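Local coordinates for protein N-isopropylammelide isopropylaminohydrolase (Burkholderia multivorans ATCC 17616, PDB 6NBO) that belongs to the amidohydrolase family, a group of metal-dependent hydrolases built on a TIM-barrel fold, and carries two zinc ions in this model, at residues L324-R328 with N329-R333. Sequence-based numbering, arbitrary orientation.
Sequences LIAMR and NDFRR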
# COMPACT_ATOMS: atom_id res chain seq x y z
N LEU A 324 -9.66 2.00 10.56
CA LEU A 324 -10.61 0.96 10.16
C LEU A 324 -10.04 -0.43 10.41
O LEU A 324 -10.78 -1.36 10.80
CB LEU A 324 -10.99 1.13 8.70
CG LEU A 324 -11.80 2.38 8.36
CD1 LEU A 324 -11.92 2.51 6.85
CD2 LEU A 324 -13.19 2.29 8.99
N ILE A 325 -8.74 -0.60 10.20
CA ILE A 325 -8.08 -1.87 10.54
C ILE A 325 -8.24 -2.15 12.04
O ILE A 325 -8.59 -3.27 12.45
CB ILE A 325 -6.61 -1.82 10.11
CG1 ILE A 325 -6.51 -1.84 8.57
CG2 ILE A 325 -5.81 -2.99 10.70
CD1 ILE A 325 -5.12 -1.56 8.03
N ALA A 326 -7.97 -1.14 12.87
CA ALA A 326 -8.11 -1.30 14.31
C ALA A 326 -9.53 -1.69 14.69
O ALA A 326 -9.75 -2.62 15.48
CB ALA A 326 -7.69 0.01 15.01
N MET A 327 -10.52 -1.00 14.12
CA MET A 327 -11.92 -1.34 14.40
C MET A 327 -12.23 -2.76 13.97
O MET A 327 -12.86 -3.52 14.72
CB MET A 327 -12.86 -0.36 13.67
CG MET A 327 -12.82 1.06 14.19
SD MET A 327 -13.81 2.14 13.10
CE MET A 327 -14.33 3.39 14.26
N ARG A 328 -11.81 -3.14 12.77
CA ARG A 328 -12.10 -4.47 12.26
C ARG A 328 -11.50 -5.54 13.15
O ARG A 328 -12.07 -6.63 13.29
CB ARG A 328 -11.59 -4.61 10.83
CG ARG A 328 -11.89 -5.96 10.17
CD ARG A 328 -13.39 -6.19 9.98
NE ARG A 328 -13.69 -7.49 9.39
CZ ARG A 328 -13.79 -8.62 10.08
NH1 ARG A 328 -13.61 -8.61 11.40
NH2 ARG A 328 -14.07 -9.76 9.46
N ASN A 329 -10.36 -5.26 13.77
CA ASN A 329 -9.69 -6.22 14.64
C ASN A 329 -10.08 -6.05 16.10
O ASN A 329 -9.47 -6.69 16.97
CB ASN A 329 -8.17 -6.10 14.47
CG ASN A 329 -7.68 -6.81 13.22
OD1 ASN A 329 -7.22 -7.94 13.29
ND2 ASN A 329 -7.77 -6.14 12.06
N ASP A 330 -11.09 -5.22 16.39
CA ASP A 330 -11.62 -5.03 17.74
C ASP A 330 -10.56 -4.46 18.68
O ASP A 330 -10.55 -4.74 19.88
CB ASP A 330 -12.21 -6.33 18.30
CG ASP A 330 -13.27 -6.09 19.36
OD1 ASP A 330 -13.73 -4.93 19.50
OD2 ASP A 330 -13.66 -7.05 20.04
N PHE A 331 -9.64 -3.66 18.14
CA PHE A 331 -8.63 -3.03 18.98
C PHE A 331 -9.26 -1.94 19.84
O PHE A 331 -10.11 -1.17 19.38
CB PHE A 331 -7.53 -2.41 18.11
CG PHE A 331 -6.62 -3.41 17.43
CD1 PHE A 331 -6.70 -4.77 17.70
CD2 PHE A 331 -5.66 -2.97 16.53
CE1 PHE A 331 -5.85 -5.67 17.07
CE2 PHE A 331 -4.80 -3.87 15.89
CZ PHE A 331 -4.90 -5.22 16.17
N ARG A 332 -8.85 -1.87 21.11
CA ARG A 332 -9.29 -0.79 21.99
C ARG A 332 -8.11 -0.15 22.69
O ARG A 332 -8.11 1.05 22.96
CB ARG A 332 -10.30 -1.28 23.03
CG ARG A 332 -11.47 -2.09 22.49
CD ARG A 332 -12.68 -1.21 22.16
NE ARG A 332 -13.81 -2.02 21.70
CZ ARG A 332 -14.97 -2.15 22.33
NH1 ARG A 332 -15.19 -1.49 23.47
NH2 ARG A 332 -15.93 -2.92 21.82
N ARG A 333 -7.10 -0.97 23.03
CA ARG A 333 -5.96 -0.48 23.79
C ARG A 333 -5.11 0.46 22.93
O ARG A 333 -5.01 0.30 21.71
CB ARG A 333 -5.09 -1.65 24.26
CG ARG A 333 -5.80 -2.69 25.15
CD ARG A 333 -4.94 -3.96 25.28
NE ARG A 333 -3.57 -3.60 25.61
CZ ARG A 333 -3.07 -3.59 26.85
NH1 ARG A 333 -3.83 -3.95 27.88
NH2 ARG A 333 -1.81 -3.23 27.05
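A Schellman motif closes helix 318-328, with F331 N bonding back to A326 O at 2.9 Å and D330 N to M327 O at 3.0 Å. D330 is the C-prime residue: its positive phi (62°) puts it in the left-handed region, which breaks the helix and lets F331 N bond back to A326 O, and its N sits above the plane of the M327 carbonyl instead of on a lone pair. One residue before A326, I325 O accepts two hydrogen bonds from N329. N329 N and N329 ND2 each lie 3.0 Å from I325 O, the ND2 bond nearly straight at 165°, and reach it from opposite faces of the carbonyl plane, while the oxygen itself lies almost in the amide plane of N329. With CG beside its own backbone N (chi1 -79°), the N329 amide lies alongside the I325 side chain, pointing the same way, and I325 CG2 touches ND2. Its other end, OD1, bonds to V289 N, so the amide is gripped at both ends and its flip is fixed. F331 turns back to the helix: F331 CB and CD2 each lie 3.9 Å from A326 CB, and N329 CB sits over one ring face near the rim. A336, L337 and A340 of helix 334-342, with V289 and L290, also touch the F331 side chain. R328 NE and NH2 hydrogen-bond to P281 O and V284 O. The apolar A326-F331 contact, between positions C3 and C-double-prime, is the hydrophobic element of the Schellman motif, a classic helix C-capping motif.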